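Local structure of protein (endonuclease) (Salmonella typhimurium, 1BYR) at residues E2-P11 with K119-M130; S25-Y35 with I92-N102. The protein is an endonuclease of the PLD-like family with an alpha/beta fold built on a mixed sheet, and associates with a second copy of itself. All blocks are in the same frame, centred on the assembly; numbering follows the deposited sequence.

Contact 1. Residues E2-P11 with K119-M130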
loop_
_atom_site.group_PDB
_atom_site.type_symbol
_atom_site.label_atom_id
_atom_site.label_comp_id
_atom_site.label_asym_id
_atom_site.label_seq_id
_atom_site.Cartn_x
_atom_site.Cartn_y
_atom_site.Cartn_z
ATOM N N GLU A 2 -13.323 -18.260 8.466
ATOM C CA GLU A 2 -13.012 -18.293 7.011
ATOM C C GLU A 2 -12.060 -17.149 6.628
ATOM O O GLU A 2 -11.070 -17.360 5.936
ATOM C CB GLU A 2 -14.299 -18.204 6.181
ATOM C CG GLU A 2 -14.129 -18.550 4.707
ATOM C CD GLU A 2 -14.018 -20.048 4.454
ATOM O OE1 GLU A 2 -12.896 -20.598 4.547
ATOM O OE2 GLU A 2 -15.057 -20.676 4.158
ATOM N N PRO A 3 -12.354 -15.925 7.079
ATOM C CA PRO A 3 -11.433 -14.848 6.709
ATOM C C PRO A 3 -10.072 -15.014 7.386
ATOM O O PRO A 3 -9.985 -15.468 8.529
ATOM C CB PRO A 3 -12.152 -13.581 7.167
ATOM C CG PRO A 3 -13.120 -14.035 8.202
ATOM C CD PRO A 3 -13.479 -15.455 7.903
ATOM N N SER A 4 -9.002 -14.674 6.660
ATOM C CA SER A 4 -7.647 -14.766 7.190
ATOM C C SER A 4 -6.764 -13.769 6.459
ATOM O O SER A 4 -7.133 -13.273 5.395
ATOM C CB SER A 4 -7.087 -16.173 7.000
ATOM O OG SER A 4 -6.952 -16.478 5.627
ATOM N N VAL A 5 -5.592 -13.473 7.019
ATOM C CA VAL A 5 -4.695 -12.516 6.385
ATOM C C VAL A 5 -3.258 -13.016 6.346
ATOM O O VAL A 5 -2.760 -13.590 7.311
ATOM C CB VAL A 5 -4.716 -11.140 7.129
ATOM C CG1 VAL A 5 -3.830 -10.142 6.399
ATOM C CG2 VAL A 5 -6.138 -10.605 7.223
ATOM N N GLN A 6 -2.596 -12.813 5.215
ATOM C CA GLN A 6 -1.210 -13.226 5.050
ATOM C C GLN A 6 -0.436 -11.972 4.707
ATOM O O GLN A 6 -1.002 -11.046 4.133
ATOM C CB GLN A 6 -1.081 -14.198 3.873
ATOM C CG GLN A 6 -1.131 -15.663 4.238
ATOM C CD GLN A 6 -0.962 -16.526 3.030
ATOM O OE1 GLN A 6 -1.888 -16.704 2.244
ATOM N NE2 GLN A 6 0.233 -17.064 2.858
ATOM N N VAL A 7 0.850 -11.938 5.066
ATOM C CA VAL A 7 1.700 -10.791 4.743
ATOM C C VAL A 7 3.035 -11.289 4.218
ATOM O O VAL A 7 3.502 -12.371 4.582
ATOM C CB VAL A 7 2.005 -9.867 5.969
ATOM C CG1 VAL A 7 2.645 -8.563 5.501
ATOM C CG2 VAL A 7 0.743 -9.552 6.712
ATOM N N GLY A 8 3.646 -10.474 3.366
ATOM C CA GLY A 8 4.944 -10.781 2.800
ATOM C C GLY A 8 5.678 -9.454 2.689
ATOM O O GLY A 8 5.037 -8.403 2.633
ATOM N N TYR A 9 7.012 -9.481 2.660
ATOM C CA TYR A 9 7.788 -8.248 2.579
ATOM C C TYR A 9 8.873 -8.288 1.517
ATOM O O TYR A 9 9.287 -9.355 1.069
ATOM C CB TYR A 9 8.442 -7.967 3.939
ATOM C CG TYR A 9 7.495 -8.083 5.117
ATOM C CD1 TYR A 9 6.549 -7.093 5.365
ATOM C CD2 TYR A 9 7.545 -9.184 5.984
ATOM C CE1 TYR A 9 5.673 -7.187 6.444
ATOM C CE2 TYR A 9 6.666 -9.285 7.068
ATOM C CZ TYR A 9 5.738 -8.285 7.288
ATOM O OH TYR A 9 4.852 -8.383 8.341
ATOM N N SER A 10 9.319 -7.100 1.106
ATOM C CA SER A 10 10.405 -6.953 0.154
ATOM C C SER A 10 11.456 -6.148 0.914
ATOM O O SER A 10 11.114 -5.379 1.813
ATOM C CB SER A 10 9.948 -6.198 -1.098
ATOM O OG SER A 10 9.020 -6.949 -1.850
ATOM N N PRO A 11 12.748 -6.313 0.585
ATOM C CA PRO A 11 13.313 -7.208 -0.423
ATOM C C PRO A 11 13.464 -8.670 0.028
ATOM O O PRO A 11 14.101 -9.463 -0.659
ATOM C CB PRO A 11 14.666 -6.570 -0.720
ATOM C CG PRO A 11 15.084 -6.020 0.604
ATOM C CD PRO A 11 13.799 -5.535 1.266
ATOM N N LYS A 119 14.324 -4.850 -4.457
ATOM C CA LYS A 119 15.166 -3.781 -3.897
ATOM C C LYS A 119 14.585 -2.963 -2.739
ATOM O O LYS A 119 15.257 -2.733 -1.741
ATOM C CB LYS A 119 15.572 -2.806 -5.014
ATOM C CG LYS A 119 15.967 -3.462 -6.341
ATOM C CD LYS A 119 17.477 -3.601 -6.466
ATOM C CE LYS A 119 17.874 -4.542 -7.615
ATOM N NZ LYS A 119 17.361 -4.080 -8.949
ATOM N N ASN A 120 13.348 -2.504 -2.901
ATOM C CA ASN A 120 12.698 -1.680 -1.891
ATOM C C ASN A 120 12.186 -2.445 -0.688
ATOM O O ASN A 120 12.027 -3.666 -0.724
ATOM C CB ASN A 120 11.511 -0.963 -2.515
ATOM C CG ASN A 120 11.917 -0.045 -3.644
ATOM O OD1 ASN A 120 13.071 0.354 -3.758
ATOM N ND2 ASN A 120 10.963 0.293 -4.493
ATOM N N SER A 121 11.947 -1.714 0.395
ATOM C CA SER A 121 11.328 -2.326 1.556
ATOM C C SER A 121 9.851 -2.107 1.234
ATOM O O SER A 121 9.427 -0.988 0.877
ATOM C CB SER A 121 11.695 -1.607 2.855
ATOM O OG SER A 121 11.003 -2.202 3.936
ATOM N N GLU A 122 9.074 -3.187 1.291
ATOM C CA GLU A 122 7.647 -3.139 0.988
ATOM C C GLU A 122 6.926 -4.161 1.826
ATOM O O GLU A 122 7.534 -5.013 2.462
ATOM C CB GLU A 122 7.348 -3.522 -0.478
ATOM C CG GLU A 122 8.235 -2.927 -1.532
ATOM C CD GLU A 122 7.699 -1.633 -2.078
ATOM O OE1 GLU A 122 6.704 -1.122 -1.532
ATOM O OE2 GLU A 122 8.279 -1.129 -3.057
ATOM N N ASN A 123 5.603 -4.067 1.809
ATOM C CA ASN A 123 4.766 -5.039 2.480
ATOM C C ASN A 123 3.585 -5.270 1.553
ATOM O O ASN A 123 3.125 -4.353 0.867
ATOM C CB ASN A 123 4.275 -4.528 3.844
ATOM C CG ASN A 123 3.258 -3.410 3.725
ATOM O OD1 ASN A 123 3.618 -2.243 3.572
ATOM N ND2 ASN A 123 1.989 -3.755 3.779
ATOM N N ALA A 124 3.127 -6.517 1.483
ATOM C CA ALA A 124 1.953 -6.858 0.707
ATOM C C ALA A 124 1.114 -7.727 1.610
ATOM O O ALA A 124 1.646 -8.604 2.298
ATOM C CB ALA A 124 2.338 -7.653 -0.582
ATOM N N VAL A 125 -0.192 -7.470 1.642
ATOM C CA VAL A 125 -1.081 -8.289 2.441
ATOM C C VAL A 125 -2.168 -8.868 1.553
ATOM O O VAL A 125 -2.576 -8.256 0.556
ATOM C CB VAL A 125 -1.757 -7.478 3.583
ATOM C CG1 VAL A 125 -0.697 -6.950 4.532
ATOM C CG2 VAL A 125 -2.587 -6.342 3.005
ATOM N N VAL A 126 -2.599 -10.084 1.886
ATOM C CA VAL A 126 -3.685 -10.710 1.160
ATOM C C VAL A 126 -4.756 -11.028 2.183
ATOM O O VAL A 126 -4.538 -11.822 3.092
ATOM C CB VAL A 126 -3.248 -12.001 0.425
ATOM C CG1 VAL A 126 -4.463 -12.640 -0.236
ATOM C CG2 VAL A 126 -2.195 -11.671 -0.644
ATOM N N ILE A 127 -5.897 -10.352 2.054
ATOM C CA ILE A 127 -7.029 -10.536 2.958
ATOM C C ILE A 127 -7.987 -11.496 2.276
ATOM O O ILE A 127 -8.714 -11.118 1.354
ATOM C CB ILE A 127 -7.749 -9.180 3.240
ATOM C CG1 ILE A 127 -6.732 -8.147 3.735
ATOM C CG2 ILE A 127 -8.849 -9.374 4.284
ATOM C CD1 ILE A 127 -7.196 -6.703 3.611
ATOM N N TRP A 128 -7.964 -12.746 2.725
ATOM C CA TRP A 128 -8.792 -13.800 2.153
ATOM C C TRP A 128 -10.204 -13.935 2.698
ATOM O O TRP A 128 -10.448 -13.799 3.898
ATOM C CB TRP A 128 -8.132 -15.163 2.358
ATOM C CG TRP A 128 -6.760 -15.305 1.810
ATOM C CD1 TRP A 128 -5.580 -15.122 2.480
ATOM C CD2 TRP A 128 -6.408 -15.754 0.498
ATOM N NE1 TRP A 128 -4.520 -15.434 1.665
ATOM C CE2 TRP A 128 -5.002 -15.824 0.444
ATOM C CE3 TRP A 128 -7.151 -16.106 -0.634
ATOM C CZ2 TRP A 128 -4.317 -16.231 -0.706
ATOM C CZ3 TRP A 128 -6.468 -16.507 -1.774
ATOM C CH2 TRP A 128 -5.068 -16.574 -1.797
ATOM N N ASN A 129 -11.122 -14.249 1.797
ATOM C CA ASN A 129 -12.504 -14.513 2.149
ATOM C C ASN A 129 -13.210 -13.500 3.042
ATOM O O ASN A 129 -13.630 -13.804 4.153
ATOM C CB ASN A 129 -12.579 -15.919 2.770
ATOM C CG ASN A 129 -12.012 -16.986 1.836
ATOM O OD1 ASN A 129 -10.969 -17.597 2.090
ATOM N ND2 ASN A 129 -12.694 -17.208 0.726
ATOM N N MET A 130 -13.325 -12.288 2.521
ATOM C CA MET A 130 -14.011 -11.194 3.196
ATOM C C MET A 130 -14.804 -10.546 2.081
ATOM O O MET A 130 -14.419 -9.507 1.546
ATOM C CB MET A 130 -13.010 -10.199 3.784
ATOM C CG MET A 130 -12.422 -10.632 5.105
ATOM S SD MET A 130 -11.777 -9.266 6.098
ATOM C CE MET A 130 -13.266 -8.436 6.551
HETATM O O HOH W 1 -9.127 -18.154 4.521
#
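Gln6 extends its side chain beyond CG (chi2 -179°) and brings its amide to the pyrrole edge of Trp128, their planes 21° apart. OE1 of Gln6 takes the indole N-H on an in-plane lone pair, 3.0 Å from NE1 of Trp128, though the bond is bent (139° at the hydrogen). The pair lies on an antiparallel beta ladder in which strand 4-10, outermost on its side of the PLD-like sheet, runs beside strand 122-128. Backbone hydrogen bonds join Ser4-Trp128, Gln6-Val126, Gly8-Ala124 and Ser10-Glu122. CG1 of Val126, two residues back along the strand, sits over one face of the Trp128 ring, offset toward its rim, and Leu18 of helix 14-25 touches both Gln6 and Val126. On the opposite face of the sheet, Val7 and Val125 lie side by side, CG2 of Val7 3.7 Å from CG1 of Val125. There the Tyr9 ring turns its CD1 edge to CB of Asn123 (3.8 Å), and its hydroxyl bonds to Ser136 of the second subunit. Beyond the ladder, CB of Pro3 rests 3.6 Å from CG of Met130. A water closes this end, accepting from OG of Ser4 (3.0 Å) and donating to OD1 of Asn129 (3.1 Å).

Contact 2. Residues S25-Y35 with I92-N102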
loop_
_atom_site.group_PDB
_atom_site.type_symbol
_atom_site.label_atom_id
_atom_site.label_comp_id
_atom_site.label_asym_id
_atom_site.label_seq_id
_atom_site.Cartn_x
_atom_site.Cartn_y
_atom_site.Cartn_z
ATOM N N SER A 25 -4.184 -18.241 -7.303
ATOM C CA SER A 25 -5.354 -18.812 -6.631
ATOM C C SER A 25 -6.687 -18.515 -7.305
ATOM O O SER A 25 -7.683 -19.177 -7.026
ATOM C CB SER A 25 -5.434 -18.309 -5.190
ATOM O OG SER A 25 -6.199 -17.106 -5.116
ATOM N N ALA A 26 -6.710 -17.513 -8.171
ATOM C CA ALA A 26 -7.949 -17.120 -8.836
ATOM C C ALA A 26 -8.568 -18.234 -9.677
ATOM O O ALA A 26 -7.926 -18.800 -10.574
ATOM C CB ALA A 26 -7.714 -15.893 -9.704
ATOM N N LYS A 27 -9.827 -18.538 -9.379
ATOM C CA LYS A 27 -10.562 -19.570 -10.112
ATOM C C LYS A 27 -11.617 -18.948 -11.020
ATOM O O LYS A 27 -12.029 -19.557 -11.993
ATOM C CB LYS A 27 -11.251 -20.535 -9.142
ATOM C CG LYS A 27 -10.346 -21.101 -8.052
ATOM C CD LYS A 27 -9.315 -22.060 -8.613
ATOM C CE LYS A 27 -8.704 -22.928 -7.504
ATOM N NZ LYS A 27 -8.110 -22.149 -6.366
ATOM N N THR A 28 -12.041 -17.727 -10.702
ATOM C CA THR A 28 -13.057 -17.071 -11.500
ATOM C C THR A 28 -12.754 -15.641 -11.942
ATOM O O THR A 28 -12.986 -15.285 -13.095
ATOM C CB THR A 28 -14.405 -17.076 -10.768
ATOM O OG1 THR A 28 -14.281 -16.330 -9.552
ATOM C CG2 THR A 28 -14.831 -18.500 -10.432
ATOM N N SER A 29 -12.245 -14.799 -11.048
ATOM C CA SER A 29 -11.966 -13.417 -11.452
ATOM C C SER A 29 -10.801 -12.712 -10.786
ATOM O O SER A 29 -10.354 -13.074 -9.699
ATOM C CB SER A 29 -13.219 -12.547 -11.274
ATOM O OG SER A 29 -13.636 -12.529 -9.916
ATOM N N ILE A 30 -10.317 -11.689 -11.480
ATOM C CA ILE A 30 -9.233 -10.861 -11.015
ATOM C C ILE A 30 -9.527 -9.454 -11.507
ATOM O O ILE A 30 -9.742 -9.239 -12.696
ATOM C CB ILE A 30 -7.885 -11.310 -11.610
ATOM C CG1 ILE A 30 -7.436 -12.615 -10.966
ATOM C CG2 ILE A 30 -6.822 -10.235 -11.375
ATOM C CD1 ILE A 30 -6.005 -12.985 -11.306
ATOM N N ARG A 31 -9.570 -8.499 -10.581
ATOM C CA ARG A 31 -9.804 -7.098 -10.922
ATOM C C ARG A 31 -8.594 -6.411 -10.320
ATOM O O ARG A 31 -8.479 -6.332 -9.108
ATOM C CB ARG A 31 -11.091 -6.588 -10.259
ATOM C CG ARG A 31 -12.381 -7.105 -10.906
ATOM C CD ARG A 31 -12.425 -6.785 -12.392
ATOM N NE ARG A 31 -13.635 -7.296 -13.031
ATOM C CZ ARG A 31 -13.681 -8.384 -13.794
ATOM N NH1 ARG A 31 -12.583 -9.097 -14.023
ATOM N NH2 ARG A 31 -14.833 -8.755 -14.337
ATOM N N MET A 32 -7.684 -5.947 -11.170
ATOM C CA MET A 32 -6.445 -5.321 -10.720
ATOM C C MET A 32 -6.296 -3.821 -10.989
ATOM O O MET A 32 -6.740 -3.310 -12.020
ATOM C CB MET A 32 -5.265 -6.065 -11.356
ATOM C CG MET A 32 -3.884 -5.598 -10.931
ATOM S SD MET A 32 -2.679 -6.606 -11.799
ATOM C CE MET A 32 -1.233 -6.371 -10.913
ATOM N N MET A 33 -5.657 -3.129 -10.038
ATOM C CA MET A 33 -5.385 -1.696 -10.122
ATOM C C MET A 33 -3.884 -1.590 -9.916
ATOM O O MET A 33 -3.336 -2.209 -9.001
ATOM C CB MET A 33 -6.068 -0.916 -8.976
ATOM C CG MET A 33 -7.592 -1.052 -8.866
ATOM S SD MET A 33 -8.303 -0.012 -7.543
ATOM C CE MET A 33 -8.502 1.553 -8.362
ATOM N N ALA A 34 -3.202 -0.810 -10.750
ATOM C CA ALA A 34 -1.775 -0.669 -10.588
ATOM C C ALA A 34 -1.273 0.711 -10.952
ATOM O O ALA A 34 -1.884 1.412 -11.746
ATOM C CB ALA A 34 -1.064 -1.698 -11.442
ATOM N N TYR A 35 -0.154 1.099 -10.348
ATOM C CA TYR A 35 0.493 2.362 -10.676
ATOM C C TYR A 35 1.542 1.798 -11.645
ATOM O O TYR A 35 1.177 1.297 -12.697
ATOM C CB TYR A 35 1.131 2.962 -9.424
ATOM C CG TYR A 35 2.014 4.164 -9.675
ATOM C CD1 TYR A 35 1.696 5.100 -10.651
ATOM C CD2 TYR A 35 3.164 4.365 -8.928
ATOM C CE1 TYR A 35 2.510 6.207 -10.878
ATOM C CE2 TYR A 35 3.986 5.466 -9.147
ATOM C CZ TYR A 35 3.654 6.388 -10.120
ATOM O OH TYR A 35 4.458 7.488 -10.324
ATOM N N ILE A 92 -2.322 10.807 -9.964
ATOM C CA ILE A 92 -1.715 9.473 -9.889
ATOM C C ILE A 92 -2.744 8.423 -9.441
ATOM O O ILE A 92 -3.375 8.589 -8.396
ATOM C CB ILE A 92 -0.535 9.396 -8.862
ATOM C CG1 ILE A 92 0.522 10.468 -9.147
ATOM C CG2 ILE A 92 0.125 8.005 -8.932
ATOM C CD1 ILE A 92 1.762 10.289 -8.309
ATOM N N GLN A 93 -2.967 7.378 -10.248
ATOM C CA GLN A 93 -3.855 6.284 -9.837
ATOM C C GLN A 93 -2.831 5.428 -9.114
ATOM O O GLN A 93 -2.197 4.547 -9.702
ATOM C CB GLN A 93 -4.431 5.508 -11.027
ATOM C CG GLN A 93 -5.733 4.799 -10.690
ATOM C CD GLN A 93 -6.037 3.633 -11.614
ATOM O OE1 GLN A 93 -5.464 2.564 -11.497
ATOM N NE2 GLN A 93 -6.943 3.854 -12.534
ATOM N N HIS A 94 -2.660 5.717 -7.832
ATOM C CA HIS A 94 -1.648 5.074 -6.990
ATOM C C HIS A 94 -1.901 3.693 -6.371
ATOM O O HIS A 94 -0.979 3.105 -5.795
ATOM C CB HIS A 94 -1.252 6.076 -5.889
ATOM C CG HIS A 94 0.113 5.861 -5.312
ATOM N ND1 HIS A 94 0.319 5.539 -3.995
ATOM C CD2 HIS A 94 1.340 5.899 -5.891
ATOM C CE1 HIS A 94 1.617 5.408 -3.764
ATOM N NE2 HIS A 94 2.254 5.614 -4.904
ATOM N N ASP A 95 -3.123 3.168 -6.489
ATOM C CA ASP A 95 -3.460 1.859 -5.924
ATOM C C ASP A 95 -2.648 0.703 -6.495
ATOM O O ASP A 95 -2.349 0.670 -7.690
ATOM C CB ASP A 95 -4.940 1.519 -6.157
ATOM C CG ASP A 95 -5.874 2.608 -5.679
ATOM O OD1 ASP A 95 -6.174 3.519 -6.481
ATOM O OD2 ASP A 95 -6.314 2.556 -4.509
ATOM N N LYS A 96 -2.293 -0.251 -5.628
ATOM C CA LYS A 96 -1.576 -1.468 -6.017
ATOM C C LYS A 96 -2.491 -2.520 -5.389
ATOM O O LYS A 96 -2.271 -2.989 -4.270
ATOM C CB LYS A 96 -0.168 -1.518 -5.389
ATOM C CG LYS A 96 0.654 -0.254 -5.603
ATOM C CD LYS A 96 0.502 0.708 -4.398
ATOM C CE LYS A 96 1.669 1.687 -4.271
ATOM N NZ LYS A 96 1.839 2.499 -5.507
ATOM N N VAL A 97 -3.533 -2.865 -6.126
ATOM C CA VAL A 97 -4.550 -3.778 -5.630
ATOM C C VAL A 97 -4.931 -4.909 -6.586
ATOM O O VAL A 97 -5.027 -4.712 -7.797
ATOM C CB VAL A 97 -5.848 -2.981 -5.325
ATOM C CG1 VAL A 97 -7.024 -3.942 -5.069
ATOM C CG2 VAL A 97 -5.625 -2.036 -4.145
ATOM N N ILE A 98 -5.144 -6.094 -6.020
ATOM C CA ILE A 98 -5.594 -7.249 -6.783
ATOM C C ILE A 98 -6.783 -7.848 -6.030
ATOM O O ILE A 98 -6.648 -8.298 -4.895
ATOM C CB ILE A 98 -4.496 -8.344 -6.937
ATOM C CG1 ILE A 98 -3.289 -7.790 -7.696
ATOM C CG2 ILE A 98 -5.051 -9.523 -7.738
ATOM C CD1 ILE A 98 -2.198 -8.822 -7.999
ATOM N N ILE A 99 -7.959 -7.793 -6.656
ATOM C CA ILE A 99 -9.174 -8.347 -6.076
ATOM C C ILE A 99 -9.403 -9.698 -6.765
ATOM O O ILE A 99 -9.608 -9.759 -7.976
ATOM C CB ILE A 99 -10.393 -7.435 -6.334
ATOM C CG1 ILE A 99 -10.113 -6.016 -5.831
ATOM C CG2 ILE A 99 -11.617 -7.995 -5.633
ATOM C CD1 ILE A 99 -10.960 -4.957 -6.508
ATOM N N VAL A 100 -9.371 -10.777 -5.987
ATOM C CA VAL A 100 -9.526 -12.131 -6.521
ATOM C C VAL A 100 -10.841 -12.840 -6.169
ATOM O O VAL A 100 -11.259 -12.897 -4.996
ATOM C CB VAL A 100 -8.337 -13.002 -6.046
ATOM C CG1 VAL A 100 -8.423 -14.414 -6.630
ATOM C CG2 VAL A 100 -7.036 -12.334 -6.457
ATOM N N ASP A 101 -11.515 -13.348 -7.197
ATOM C CA ASP A 101 -12.751 -14.092 -7.026
ATOM C C ASP A 101 -13.826 -13.376 -6.197
ATOM O O ASP A 101 -14.593 -14.010 -5.472
ATOM C CB ASP A 101 -12.429 -15.469 -6.427
ATOM C CG ASP A 101 -11.625 -16.348 -7.389
ATOM O OD1 ASP A 101 -11.576 -16.010 -8.589
ATOM O OD2 ASP A 101 -11.034 -17.355 -6.957
ATOM N N ASN A 102 -13.880 -12.055 -6.314
ATOM C CA ASN A 102 -14.876 -11.256 -5.618
ATOM C C ASN A 102 -14.931 -11.395 -4.094
ATOM O O ASN A 102 -15.883 -10.950 -3.469
ATOM C CB ASN A 102 -16.259 -11.548 -6.206
ATOM C CG ASN A 102 -17.294 -10.513 -5.804
ATOM O OD1 ASN A 102 -17.378 -9.431 -6.391
ATOM N ND2 ASN A 102 -18.096 -10.845 -4.801
HETATM O O HOH W 2 -8.804 -17.115 -4.582
HETATM O O HOH W 3 -12.409 -10.347 -8.308
#
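Asp101 reaches from the end of strand 97-100 into the turn that leads into strand 29-34. Its CB passes 3.7 Å from OG1 of Thr28, and its CG, anti to the carbonyl carbon (chi1 -66°) and 3.4 Å from the same OG1, brings the carboxylate to the backbone N-H groups of residues 27-29. OD1 of Asp101 takes two of them: N of Ser29 arrives nearly along the C-O axis at 2.8 Å, and N of Thr28, also at 2.8 Å, from above the carboxylate plane. OD2 of Asp101 holds N of Lys27 at 3.0 Å on its syn lone pair, so both oxygens help fix the turn, while the backbone N of Asp101 bonds back to Ser29 O. With His94 and Lys96, Asp101 fits the HxKxxxxD signature of the PLD family. At the far end, CG2 of Ile92 sits over one face of the Tyr35 ring, 4.0 Å from its centroid, in a CH-pi contact. Met33 lies alongside Asp95, CE of Met33 3.6 Å from OD1 of Asp95, which also hydrogen-bonds to Ser121 of the second subunit. Between these ends, the antiparallel ladder pairs Arg31 with Ile99 and Met33 with Val97 through backbone hydrogen bonds. Ile30 and Ile98 pack on Ile23 of helix 14-25, whereas Arg31 and Met33 face helix 131-146, and strand 55-61 runs parallel along the other edge of strand 29-34.

Overall arrangement
Both contacts belong to one mixed sheet, their centres about 14 Å apart, with strand 104-108 between strands 122-128 and 97-100. Contact 2 is nested in the chain loop closed by contact 1 and lies about 4 Å from the chain centre, against about 13 Å for contact 1, both measured between centres. They meet directly where CZ3 of Trp128 packs 3.4 Å from OG of Ser25. A second link crosses the dimer: Ser121 and Glu122 of one subunit hydrogen-bond to Asp95 and His94 of the other, so contact 1 of each chain adjoins the family-signature region of contact 2 in its partner. OE1 of Glu122 also bonds to OG of Ser109 in its own chain.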